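Local atomic coordinates of ribokinase, putative (Burkholderia thailandensis, PDB entry 3B1N), a protein that binds ADP and the nucleoside analogue mizoribine and, as a nucleoside kinase of the pfkB/ribokinase family, probably phosphorylates nucleosides at the expense of ATP. Residues D74-P77 against Y78-M82; L259-G262 against I263-F267. All coordinates share one frame; numbering follows the deposited sequence.

Interaction 1 of 2, residues D74-P77 against Y78-M82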
loop_
_atom_site.group_PDB
_atom_site.type_symbol
_atom_site.label_atom_id
_atom_site.label_comp_id
_atom_site.label_asym_id
_atom_site.label_seq_id
_atom_site.Cartn_x
_atom_site.Cartn_y
_atom_site.Cartn_z
ATOM N N ASP B 74 -5.536 22.687 1.285
ATOM C CA ASP B 74 -5.857 21.898 2.477
ATOM C C ASP B 74 -4.827 22.056 3.582
ATOM O O ASP B 74 -4.827 21.273 4.501
ATOM C CB ASP B 74 -6.076 20.435 2.103
ATOM C CG ASP B 74 -4.896 19.834 1.411
ATOM O OD1 ASP B 74 -3.869 20.533 1.245
ATOM O OD2 ASP B 74 -5.018 18.636 1.018
ATOM N N ALA B 75 -4.046 23.133 3.525
ATOM C CA ALA B 75 -3.035 23.401 4.581
ATOM C C ALA B 75 -3.638 23.774 5.934
ATOM O O ALA B 75 -2.962 23.543 6.962
ATOM C CB ALA B 75 -2.097 24.475 4.171
ATOM N N GLN B 76 -4.830 24.355 5.974
ATOM C CA GLN B 76 -5.267 25.023 7.225
ATOM C C GLN B 76 -5.303 24.141 8.472
ATOM O O GLN B 76 -4.826 24.611 9.531
ATOM C CB GLN B 76 -6.630 25.730 7.033
ATOM C CG GLN B 76 -6.862 26.882 8.083
ATOM C CD GLN B 76 -5.840 28.006 7.937
ATOM O OE1 GLN B 76 -5.726 28.599 6.845
ATOM N NE2 GLN B 76 -5.118 28.335 9.010
ATOM N N PRO B 77 -5.782 22.898 8.368
ATOM C CA PRO B 77 -5.765 22.085 9.600
ATOM C C PRO B 77 -4.368 21.899 10.163
ATOM O O PRO B 77 -4.186 21.865 11.400
ATOM C CB PRO B 77 -6.386 20.751 9.158
ATOM C CG PRO B 77 -7.366 21.216 8.072
ATOM C CD PRO B 77 -6.585 22.257 7.303
ATOM N N TYR B 78 -3.374 21.746 9.305
ATOM C CA TYR B 78 -1.995 21.593 9.773
ATOM C C TYR B 78 -1.459 22.889 10.349
ATOM O O TYR B 78 -0.783 22.832 11.383
ATOM C CB TYR B 78 -1.080 21.064 8.636
ATOM C CG TYR B 78 -0.122 19.966 9.081
ATOM C CD1 TYR B 78 0.080 18.814 8.296
ATOM C CD2 TYR B 78 0.679 20.130 10.210
ATOM C CE1 TYR B 78 0.969 17.823 8.677
ATOM C CE2 TYR B 78 1.570 19.144 10.602
ATOM C CZ TYR B 78 1.713 17.986 9.824
ATOM O OH TYR B 78 2.613 17.035 10.225
ATOM N N LEU B 79 -1.754 24.034 9.703
ATOM C CA LEU B 79 -1.312 25.326 10.239
ATOM C C LEU B 79 -1.931 25.510 11.606
ATOM O O LEU B 79 -1.194 25.938 12.549
ATOM C CB LEU B 79 -1.692 26.492 9.334
ATOM C CG LEU B 79 -1.089 26.357 7.928
ATOM C CD1 LEU B 79 -1.589 27.515 7.109
ATOM C CD2 LEU B 79 0.459 26.323 7.935
ATOM N N ASP B 80 -3.227 25.178 11.734
ATOM C CA ASP B 80 -3.915 25.413 13.043
ATOM C C ASP B 80 -3.341 24.491 14.104
ATOM O O ASP B 80 -3.179 24.889 15.254
ATOM C CB ASP B 80 -5.409 25.184 12.843
ATOM C CG ASP B 80 -6.055 26.275 12.011
ATOM O OD1 ASP B 80 -5.408 27.294 11.695
ATOM O OD2 ASP B 80 -7.247 26.082 11.731
ATOM N N ARG B 81 -2.987 23.277 13.719
ATOM C CA ARG B 81 -2.389 22.340 14.659
ATOM C C ARG B 81 -1.020 22.846 15.138
ATOM O O ARG B 81 -0.693 22.749 16.323
ATOM C CB ARG B 81 -2.232 20.992 13.981
ATOM C CG ARG B 81 -1.385 20.004 14.766
ATOM C CD ARG B 81 -1.276 18.725 13.979
ATOM N NE ARG B 81 -0.464 17.702 14.679
ATOM C CZ ARG B 81 -0.939 16.978 15.678
ATOM N NH1 ARG B 81 -2.172 17.207 16.093
ATOM N NH2 ARG B 81 -0.196 16.048 16.273
ATOM N N MET B 82 -0.225 23.421 14.234
ATOM C CA MET B 82 1.082 23.913 14.609
ATOM C C MET B 82 0.895 25.016 15.626
ATOM O O MET B 82 1.608 25.037 16.643
ATOM C CB MET B 82 1.795 24.435 13.378
ATOM C CG MET B 82 2.278 23.282 12.548
ATOM S SD MET B 82 3.097 23.874 11.063
ATOM C CE MET B 82 4.514 24.686 11.757
#
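Gln76 and Asp80, one helical turn apart, show how a first turn can be tied by backbone and side chain at once. The side-chain bond runs from Gln76 NE2 to Asp80 OD1 at 2.9 Å and is nearly straight, with an N-H...O angle of 166°. OD1 lies close to the plane of the Gln76 amide, but NE2 comes to the carboxylate from above its plane, the two flat groups being turned 43° apart. The bend at chi2 of Gln76 (63°) swings CD round across the helix surface, and the turn of the amide then points NE2 at Asp80.

Three i to i+4 backbone bonds cross the same turn, and one joins the same two residues: Asp80 N lies 2.8 Å from Gln76 O. Leu79 N bonds Ala75 O at 3.0 Å and Arg81 N bonds Pro77 O at 3.0 Å. Ala75 O also receives a weak bond from Tyr78 N.

Apolar contact is slight: Ala75 CB stands 4.3 Å from Leu79 CD1, and both side chains rest on Leu70 of strand 64-71. Tyr78 turns its ring away from the turn, and its OH bonds Gly47 O and Gln290; Arg81 likewise reaches Gln290.

Buried on one side and exposed at Gln76, Pro77 and Asp80, this is the N-terminal turn of an amphipathic helix, the crossover 76-85 of the beta-alpha-beta unit that links strands 64-71 and 88-95.

Interaction 2 of 2, residues L259-G262 against I263-F267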
loop_
_atom_site.group_PDB
_atom_site.type_symbol
_atom_site.label_atom_id
_atom_site.label_comp_id
_atom_site.label_asym_id
_atom_site.label_seq_id
_atom_site.Cartn_x
_atom_site.Cartn_y
_atom_site.Cartn_z
ATOM N N LEU B 259 16.730 11.860 19.411
ATOM C CA LEU B 259 18.163 11.992 19.134
ATOM C C LEU B 259 18.556 13.457 19.021
ATOM O O LEU B 259 19.571 13.859 19.622
ATOM C CB LEU B 259 18.514 11.241 17.871
ATOM C CG LEU B 259 19.964 10.812 17.849
ATOM C CD1 LEU B 259 20.147 9.609 18.775
ATOM C CD2 LEU B 259 20.349 10.442 16.415
ATOM N N LEU B 260 17.783 14.258 18.274
ATOM C CA LEU B 260 18.085 15.685 18.092
ATOM C C LEU B 260 18.057 16.389 19.464
ATOM O O LEU B 260 18.921 17.240 19.732
ATOM C CB LEU B 260 17.079 16.382 17.149
ATOM C CG LEU B 260 17.252 15.986 15.701
ATOM C CD1 LEU B 260 15.960 16.414 15.000
ATOM C CD2 LEU B 260 18.462 16.773 15.138
ATOM N N TYR B 261 17.096 16.052 20.325
ATOM C CA TYR B 261 17.033 16.699 21.643
ATOM C C TYR B 261 18.307 16.333 22.425
ATOM O O TYR B 261 18.941 17.220 23.053
ATOM C CB TYR B 261 15.802 16.181 22.412
ATOM C CG TYR B 261 15.638 16.853 23.741
ATOM C CD1 TYR B 261 14.990 18.069 23.833
ATOM C CD2 TYR B 261 16.185 16.269 24.894
ATOM C CE1 TYR B 261 14.822 18.700 25.035
ATOM C CE2 TYR B 261 16.033 16.907 26.131
ATOM C CZ TYR B 261 15.349 18.115 26.172
ATOM O OH TYR B 261 15.184 18.753 27.403
ATOM N N GLY B 262 18.696 15.055 22.388
ATOM C CA GLY B 262 19.901 14.611 23.126
ATOM C C GLY B 262 21.145 15.339 22.591
ATOM O O GLY B 262 21.982 15.813 23.388
ATOM N N ILE B 263 21.310 15.451 21.268
ATOM C CA ILE B 263 22.524 16.072 20.688
ATOM C C ILE B 263 22.549 17.553 21.156
ATOM O O ILE B 263 23.588 18.051 21.649
ATOM C CB ILE B 263 22.496 15.977 19.162
ATOM C CG1 ILE B 263 22.676 14.511 18.770
ATOM C CG2 ILE B 263 23.616 16.833 18.508
ATOM C CD1 ILE B 263 22.316 14.263 17.239
ATOM N N GLU B 264 21.433 18.263 21.012
ATOM C CA GLU B 264 21.334 19.676 21.391
ATOM C C GLU B 264 21.777 19.891 22.836
ATOM O O GLU B 264 22.459 20.874 23.125
ATOM C CB GLU B 264 19.866 20.157 21.219
ATOM C CG GLU B 264 19.577 21.487 21.882
ATOM C CD GLU B 264 18.142 21.956 21.751
ATOM O OE1 GLU B 264 17.220 21.153 21.398
ATOM O OE2 GLU B 264 17.948 23.158 22.063
ATOM N N HIS B 265 21.354 19.014 23.732
ATOM C CA HIS B 265 21.543 19.178 25.187
ATOM C C HIS B 265 22.785 18.465 25.683
ATOM O O HIS B 265 22.999 18.378 26.899
ATOM C CB HIS B 265 20.306 18.706 25.948
ATOM C CG HIS B 265 19.156 19.628 25.809
ATOM N ND1 HIS B 265 18.909 20.651 26.707
ATOM C CD2 HIS B 265 18.202 19.729 24.844
ATOM C CE1 HIS B 265 17.850 21.336 26.307
ATOM N NE2 HIS B 265 17.397 20.796 25.187
ATOM N N GLY B 266 23.643 18.004 24.774
ATOM C CA GLY B 266 24.928 17.366 25.163
ATOM C C GLY B 266 24.792 16.041 25.912
ATOM O O GLY B 266 25.623 15.656 26.732
ATOM N N PHE B 267 23.731 15.292 25.606
ATOM C CA PHE B 267 23.664 13.930 26.104
ATOM C C PHE B 267 24.794 13.137 25.484
ATOM O O PHE B 267 25.168 13.385 24.322
ATOM C CB PHE B 267 22.350 13.272 25.591
ATOM C CG PHE B 267 21.097 13.702 26.318
ATOM C CD1 PHE B 267 20.950 14.940 26.899
ATOM C CD2 PHE B 267 19.991 12.823 26.370
ATOM C CE1 PHE B 267 19.725 15.298 27.562
ATOM C CE2 PHE B 267 18.791 13.190 26.994
ATOM C CZ PHE B 267 18.670 14.400 27.589
HETATM O O HOH W 1 17.292 19.720 19.146
#
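Gly262 O is gripped by two backbone N-H groups, Phe267 N at 2.9 Å and, weakly, His265 N at 3.3 Å; His265 N is shared and gives its better bond to Tyr261 O, at 3.1 Å. The Phe267 bond, with Gly266 N bonded to Ile263 O, makes the Schellman motif that ends helix 251-264, Gly266 being the C-prime residue with positive phi. A water links Leu260 O, weakly, to Glu264 OE1.

Tyr261 and His265, one turn apart, stack on the helix, and the chain beyond Gly266 adds Phe267 to make an aromatic cluster. Tyr261 CG lies trans to the backbone N (chi1 -177°), which carries the ring along the helix toward His265. Their offset stack has centroids 4.1 Å apart and planes at 28°, with His265 CD2 over the centre of the tyrosine face. Tyr261 also turns an edge toward the face of Phe267 in an offset edge-to-face pair, the planes at 89°. Leu275 of helix 269-284 packs on both Tyr261 and Phe267.

With no side chain on Gly262, Phe267 can lie directly against the helix backbone: Gly262 CA makes a CH-pi contact over the face of the Phe267 ring, 3.9 Å from its centroid.

The two interactions show a helix start and a helix finish, on two different helices of one fold: interaction 1 spans the start of helix 76-85, and interaction 2 the finish of helix 251-264. They do not touch; their centres are 28 Å apart and their nearest atoms about 14 Å. Interaction 1 lies nearer the nucleoside, the side chain of Tyr78 being about 7 Å from bound mizoribine and about 5 Å from that of Asn52, a residue of the mizoribine pocket. In interaction 2 the Leu259 side chain is about 10 Å from ADP. Helix 251-264 nevertheless begins beside both ligands, since Cys251 and Gly252 line the ADP pocket and Asp253 the mizoribine pocket.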